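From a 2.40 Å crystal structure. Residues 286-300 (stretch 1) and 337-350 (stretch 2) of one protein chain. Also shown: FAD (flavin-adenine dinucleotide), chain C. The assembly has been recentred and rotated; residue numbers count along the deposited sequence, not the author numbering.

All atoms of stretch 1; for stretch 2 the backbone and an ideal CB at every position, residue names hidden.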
# COMPACT_ATOMS: atom_id res chain seq x y z
N ALA A 286 -25.35 -7.08 1.37
CA ALA A 286 -24.17 -7.92 1.19
C ALA A 286 -22.89 -7.26 1.68
O ALA A 286 -21.97 -7.97 2.09
CB ALA A 286 -24.02 -8.32 -0.29
N HIS A 287 -22.83 -5.92 1.68
CA HIS A 287 -21.57 -5.26 1.98
C HIS A 287 -21.81 -3.78 2.19
O HIS A 287 -22.60 -3.17 1.45
CB HIS A 287 -20.55 -5.48 0.83
CG HIS A 287 -21.18 -5.39 -0.52
ND1 HIS A 287 -21.43 -4.18 -1.14
CD2 HIS A 287 -21.71 -6.35 -1.32
CE1 HIS A 287 -22.05 -4.41 -2.29
NE2 HIS A 287 -22.23 -5.71 -2.43
N VAL A 288 -21.10 -3.20 3.17
CA VAL A 288 -21.22 -1.80 3.55
C VAL A 288 -19.87 -1.31 4.04
O VAL A 288 -19.03 -2.10 4.48
CB VAL A 288 -22.26 -1.55 4.68
CG1 VAL A 288 -23.68 -1.93 4.21
CG2 VAL A 288 -21.85 -2.33 5.90
N HIS A 289 -19.68 0.01 4.00
CA HIS A 289 -18.38 0.63 4.24
C HIS A 289 -18.60 2.13 4.15
O HIS A 289 -19.69 2.58 3.80
CB HIS A 289 -17.33 0.18 3.22
CG HIS A 289 -17.85 0.19 1.82
ND1 HIS A 289 -18.16 1.36 1.15
CD2 HIS A 289 -18.19 -0.82 0.99
CE1 HIS A 289 -18.64 1.06 -0.04
NE2 HIS A 289 -18.66 -0.25 -0.17
N TYR A 290 -17.55 2.89 4.46
CA TYR A 290 -17.65 4.33 4.35
C TYR A 290 -17.91 4.73 2.90
O TYR A 290 -17.36 4.12 1.96
CB TYR A 290 -16.37 5.01 4.86
CG TYR A 290 -16.41 6.51 4.81
CD1 TYR A 290 -17.06 7.22 5.80
CD2 TYR A 290 -15.79 7.21 3.79
CE1 TYR A 290 -17.12 8.60 5.77
CE2 TYR A 290 -15.83 8.60 3.76
CZ TYR A 290 -16.49 9.29 4.75
OH TYR A 290 -16.56 10.67 4.73
N PRO A 291 -18.76 5.73 2.68
CA PRO A 291 -19.11 6.14 1.30
C PRO A 291 -18.01 6.96 0.62
O PRO A 291 -17.82 8.14 0.90
CB PRO A 291 -20.38 7.01 1.48
CG PRO A 291 -20.46 7.29 2.99
CD PRO A 291 -19.76 6.16 3.69
N TYR A 292 -17.29 6.32 -0.28
CA TYR A 292 -16.23 6.95 -1.05
C TYR A 292 -16.40 6.59 -2.52
O TYR A 292 -16.85 5.49 -2.85
CB TYR A 292 -14.86 6.48 -0.58
CG TYR A 292 -14.10 7.40 0.33
CD1 TYR A 292 -14.04 8.77 0.08
CD2 TYR A 292 -13.40 6.89 1.42
CE1 TYR A 292 -13.31 9.60 0.91
CE2 TYR A 292 -12.68 7.71 2.25
CZ TYR A 292 -12.63 9.06 1.99
OH TYR A 292 -11.91 9.89 2.81
N ASN A 293 -16.07 7.55 -3.40
CA ASN A 293 -15.97 7.37 -4.86
C ASN A 293 -17.26 6.85 -5.48
O ASN A 293 -17.27 6.52 -6.66
CB ASN A 293 -14.83 6.41 -5.22
CG ASN A 293 -13.57 6.71 -4.45
OD1 ASN A 293 -13.23 6.01 -3.50
ND2 ASN A 293 -12.86 7.76 -4.85
N GLY A 294 -18.34 6.77 -4.71
CA GLY A 294 -19.57 6.19 -5.21
C GLY A 294 -19.56 4.68 -5.23
O GLY A 294 -20.34 4.07 -5.98
N GLN A 295 -18.71 4.05 -4.41
CA GLN A 295 -18.58 2.60 -4.51
C GLN A 295 -19.81 1.87 -3.98
O GLN A 295 -20.15 0.80 -4.50
CB GLN A 295 -17.34 2.14 -3.76
CG GLN A 295 -16.05 2.65 -4.39
CD GLN A 295 -14.87 2.11 -3.69
OE1 GLN A 295 -14.80 0.91 -3.38
NE2 GLN A 295 -13.93 2.99 -3.36
N GLY A 296 -20.46 2.39 -2.93
CA GLY A 296 -21.67 1.75 -2.44
C GLY A 296 -22.71 1.61 -3.52
O GLY A 296 -23.34 0.56 -3.68
N LEU A 297 -22.89 2.67 -4.31
CA LEU A 297 -23.85 2.65 -5.40
C LEU A 297 -23.35 1.77 -6.55
O LEU A 297 -24.12 0.97 -7.10
CB LEU A 297 -24.07 4.08 -5.87
CG LEU A 297 -25.28 4.45 -6.68
CD1 LEU A 297 -26.46 3.75 -6.08
CD2 LEU A 297 -25.42 5.94 -6.56
N GLY A 298 -22.07 1.89 -6.90
CA GLY A 298 -21.51 1.07 -7.97
C GLY A 298 -21.66 -0.42 -7.71
O GLY A 298 -22.16 -1.17 -8.56
N THR A 299 -21.22 -0.87 -6.53
CA THR A 299 -21.35 -2.28 -6.19
C THR A 299 -22.82 -2.69 -6.12
O THR A 299 -23.19 -3.79 -6.56
CB THR A 299 -20.62 -2.58 -4.88
OG1 THR A 299 -21.10 -1.72 -3.85
CG2 THR A 299 -19.12 -2.30 -5.04
N ALA A 300 -23.68 -1.81 -5.61
CA ALA A 300 -25.10 -2.15 -5.51
C ALA A 300 -25.68 -2.43 -6.89
O ALA A 300 -26.31 -3.46 -7.12
CB ALA A 300 -25.87 -1.01 -4.83
N UNK A 337 -13.16 -6.16 -2.19
CA UNK A 337 -12.21 -5.14 -2.63
C UNK A 337 -12.73 -3.74 -2.35
O UNK A 337 -11.93 -2.83 -2.06
CB UNK A 337 -11.91 -5.30 -4.12
N UNK A 338 -14.05 -3.52 -2.43
CA UNK A 338 -14.60 -2.25 -1.98
C UNK A 338 -14.34 -2.04 -0.50
O UNK A 338 -13.72 -1.05 -0.10
CB UNK A 338 -16.10 -2.18 -2.27
N UNK A 339 -14.78 -2.98 0.35
CA UNK A 339 -14.49 -2.84 1.77
C UNK A 339 -13.01 -2.61 1.96
O UNK A 339 -12.60 -1.69 2.67
CB UNK A 339 -14.95 -4.07 2.55
N UNK A 340 -12.18 -3.38 1.26
CA UNK A 340 -10.75 -3.35 1.54
C UNK A 340 -10.19 -1.96 1.30
O UNK A 340 -9.58 -1.36 2.20
CB UNK A 340 -10.01 -4.38 0.68
N UNK A 341 -10.45 -1.39 0.12
CA UNK A 341 -9.82 -0.12 -0.24
C UNK A 341 -10.50 1.09 0.41
O UNK A 341 -9.82 2.10 0.65
CB UNK A 341 -9.83 0.05 -1.76
N UNK A 342 -11.81 1.03 0.70
CA UNK A 342 -12.39 2.07 1.55
C UNK A 342 -11.64 2.14 2.87
O UNK A 342 -11.14 3.19 3.27
CB UNK A 342 -13.88 1.81 1.80
N UNK A 343 -11.53 0.99 3.55
CA UNK A 343 -10.80 0.97 4.81
C UNK A 343 -9.38 1.50 4.62
O UNK A 343 -8.86 2.26 5.45
CB UNK A 343 -10.77 -0.45 5.38
N UNK A 344 -8.75 1.15 3.48
CA UNK A 344 -7.41 1.65 3.18
C UNK A 344 -7.42 3.16 3.01
O UNK A 344 -6.53 3.84 3.50
CB UNK A 344 -6.86 0.98 1.92
N UNK A 345 -8.43 3.70 2.33
CA UNK A 345 -8.57 5.15 2.27
C UNK A 345 -8.70 5.75 3.67
O UNK A 345 -8.07 6.77 3.97
CB UNK A 345 -9.78 5.53 1.42
N UNK A 346 -9.49 5.12 4.55
CA UNK A 346 -9.65 5.70 5.89
C UNK A 346 -8.32 5.76 6.63
O UNK A 346 -8.08 6.68 7.42
CB UNK A 346 -10.66 4.89 6.70
N UNK A 347 -7.42 4.80 6.37
CA UNK A 347 -6.19 4.74 7.15
C UNK A 347 -5.20 5.81 6.76
O UNK A 347 -4.13 5.88 7.37
CB UNK A 347 -5.54 3.36 7.00
N UNK A 348 -5.51 6.64 5.76
CA UNK A 348 -4.75 7.86 5.50
C UNK A 348 -5.33 9.06 6.22
O UNK A 348 -4.81 10.18 6.06
CB UNK A 348 -4.70 8.14 4.00
N UNK A 349 -6.38 8.87 7.01
CA UNK A 349 -7.03 9.94 7.73
C UNK A 349 -6.89 9.81 9.24
O UNK A 349 -6.56 10.78 9.92
CB UNK A 349 -8.51 9.99 7.35
N UNK A 350 -7.11 8.62 9.77
CA UNK A 350 -7.23 8.47 11.19
C UNK A 350 -6.81 7.07 11.63
O UNK A 350 -7.10 6.11 10.96
CB UNK A 350 -8.66 8.77 11.63
PA FAD C . -30.72 0.69 0.83
O1A FAD C . -30.41 1.98 0.10
O2A FAD C . -30.39 0.88 2.30
O5B FAD C . -32.26 0.18 0.50
C5B FAD C . -32.81 -0.91 1.22
C4B FAD C . -34.37 -0.80 1.16
O4B FAD C . -34.98 -1.84 1.67
C3B FAD C . -34.84 0.40 2.01
O3B FAD C . -35.85 1.03 1.34
C2B FAD C . -35.37 -0.25 3.30
O2B FAD C . -36.27 0.74 3.97
C1B FAD C . -36.01 -1.28 2.82
N9A FAD C . -36.21 -2.39 3.73
C8A FAD C . -35.37 -2.81 4.70
N7A FAD C . -35.90 -3.92 5.26
C5A FAD C . -37.05 -4.20 4.61
C6A FAD C . -38.00 -5.21 4.76
N6A FAD C . -38.23 -6.38 5.59
N1A FAD C . -39.08 -5.25 3.98
C2A FAD C . -39.26 -4.31 3.02
N3A FAD C . -38.33 -3.32 2.87
C4A FAD C . -37.24 -3.27 3.66
N1 FAD C . -23.70 6.18 -1.98
C2 FAD C . -22.87 6.80 -3.05
O2 FAD C . -22.77 6.31 -4.12
N3 FAD C . -22.16 8.08 -2.76
C4 FAD C . -22.30 8.69 -1.43
O4 FAD C . -21.76 9.71 -1.17
C4X FAD C . -23.15 8.04 -0.37
N5 FAD C . -23.24 8.69 0.91
C5X FAD C . -24.06 8.05 1.98
C6 FAD C . -24.14 8.69 3.22
C7 FAD C . -24.90 8.13 4.24
C7M FAD C . -24.79 9.03 5.46
C8 FAD C . -25.60 6.93 4.04
C8M FAD C . -26.42 6.38 5.22
C9 FAD C . -25.52 6.28 2.79
C9A FAD C . -24.75 6.84 1.75
N10 FAD C . -24.64 6.15 0.40
C10 FAD C . -23.85 6.79 -0.64
C1' FAD C . -25.40 4.91 0.18
C2' FAD C . -24.66 3.63 -0.26
O2' FAD C . -24.40 3.63 -1.62
C3' FAD C . -25.56 2.41 -0.07
O3' FAD C . -24.74 1.29 -0.22
C4' FAD C . -26.71 2.25 -1.08
O4' FAD C . -27.61 3.32 -1.10
C5' FAD C . -27.46 1.01 -0.58
O5' FAD C . -28.27 0.47 -1.58
P FAD C . -29.27 -0.80 -1.25
O1P FAD C . -30.44 -0.77 -2.22
O2P FAD C . -28.58 -2.15 -1.23
O3P FAD C . -29.76 -0.55 0.31

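At position 337 CA-to-CB points sideways and meets nothing of stretch 1, so many side chains would do; it is L337, whose end leads away.

Position 338 points toward stretch 1 into a tight site: its ideal CB lies 3.5 Å from Q295 OE1, 3.8 Å from H289 NE2 and 4.1 Å from T299 CG2. A small residue suits best, and A338 fills the space with its methyl alone.

At 339 the bond points sideways, near H289 and V288. A short side chain, polar or apolar, could reach along the strand. C339 places SG 3.6 Å from V288 O and at the edge of the H289 ring, 5.1 Å from its centroid. Position 340 is out of reach and leaves the choice open; it is M340.

Position 341 points sideways, its ideal CB 5.3 Å from Q295 NE2. The Q295 amide offers both a donor and an acceptor, which favours a side chain carrying both, such as Asn or Gln. N341 answers with a reciprocal pair: N341 ND2 donates to Q295 OE1 (3.1 Å), and Q295 NE2 donates to N341 OD1 (3.2 Å).

At 342 the bond points toward stretch 1, close to H289 and Y290. With the Y292 ring also near, a branched or medium apolar residue is expected: Val, Ile or Leu. I342 sets CG1 over a face of the H289 ring, 3.9 Å from the centroid, CG2 3.5 Å from Y290 CB, and CD1 3.4 Å from Y292 CB.

Position 343 points away, and Q343 makes no contact; 344, out of reach, is A344.

Position 345 points toward stretch 1, its ideal CB 3.7 Å from Y292 CE2. To one side of the ring, N293 OD1 can accept a hydrogen bond, so a long side chain with a donor would suit, although an apolar one could cover the ring. Q345 does both: NE2 donates to N293 OD1 (2.9 Å), while OE1 lies over a face of the Y292 ring.

Position 346 points sideways, so only a longer side chain can reach the tyrosines; an apolar one suits. L346 brings CD1 to 4.2 Å from Y290 CB and CD2 over a face of the Y290 ring.

Past the helix, 347 and 348 are unconstrained by stretch 1; they are A347 and L348. Position 349 points toward it from a distance, favouring length: L349 CD1 reaches the edge of the Y292 ring, 3.2 Å from Y292 OH. Position 350, out of reach, is Y350.

Stretch 2 337-350: LACMNIQAQLALLY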
# COMPACT_ATOMS: atom_id res chain seq x y z
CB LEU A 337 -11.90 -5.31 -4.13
CG LEU A 337 -11.04 -6.47 -4.66
CD1 LEU A 337 -10.86 -6.42 -6.20
CD2 LEU A 337 -9.66 -6.55 -3.99
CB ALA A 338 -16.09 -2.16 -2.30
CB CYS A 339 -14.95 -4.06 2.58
SG CYS A 339 -16.80 -4.24 2.61
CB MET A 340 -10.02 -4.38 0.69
CG MET A 340 -8.50 -4.25 0.79
SD MET A 340 -7.85 -4.72 -0.79
CE MET A 340 -8.64 -3.49 -1.82
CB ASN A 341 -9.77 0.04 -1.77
CG ASN A 341 -10.96 0.74 -2.33
OD1 ASN A 341 -11.04 1.98 -2.29
ND2 ASN A 341 -11.91 -0.03 -2.90
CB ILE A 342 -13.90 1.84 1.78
CG1 ILE A 342 -14.70 1.85 0.47
CG2 ILE A 342 -14.47 2.88 2.78
CD1 ILE A 342 -14.73 3.15 -0.22
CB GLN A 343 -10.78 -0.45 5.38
CG GLN A 343 -12.11 -0.94 5.95
CD GLN A 343 -12.63 -0.10 7.12
OE1 GLN A 343 -13.06 1.05 6.96
NE2 GLN A 343 -12.56 -0.69 8.32
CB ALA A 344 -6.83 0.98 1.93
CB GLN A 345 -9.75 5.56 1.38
CG GLN A 345 -9.44 5.45 -0.13
CD GLN A 345 -10.61 5.90 -1.01
OE1 GLN A 345 -10.99 7.08 -1.00
NE2 GLN A 345 -11.20 4.95 -1.76
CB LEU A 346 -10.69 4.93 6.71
CG LEU A 346 -12.16 5.17 6.37
CD1 LEU A 346 -13.07 4.48 7.38
CD2 LEU A 346 -12.47 6.66 6.28
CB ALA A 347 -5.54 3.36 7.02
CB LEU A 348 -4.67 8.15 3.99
CG LEU A 348 -3.89 7.16 3.12
CD1 LEU A 348 -4.67 5.91 2.89
CD2 LEU A 348 -3.48 7.77 1.79
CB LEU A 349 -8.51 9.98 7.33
CG LEU A 349 -8.67 10.41 5.88
CD1 LEU A 349 -10.10 10.24 5.45
CD2 LEU A 349 -8.22 11.85 5.74
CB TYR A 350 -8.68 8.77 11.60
CG TYR A 350 -8.94 8.67 13.09
CD1 TYR A 350 -8.79 9.78 13.93
CD2 TYR A 350 -9.34 7.47 13.66
CE1 TYR A 350 -9.03 9.68 15.29
CE2 TYR A 350 -9.57 7.36 15.01
CZ TYR A 350 -9.42 8.47 15.82
OH TYR A 350 -9.66 8.34 17.18
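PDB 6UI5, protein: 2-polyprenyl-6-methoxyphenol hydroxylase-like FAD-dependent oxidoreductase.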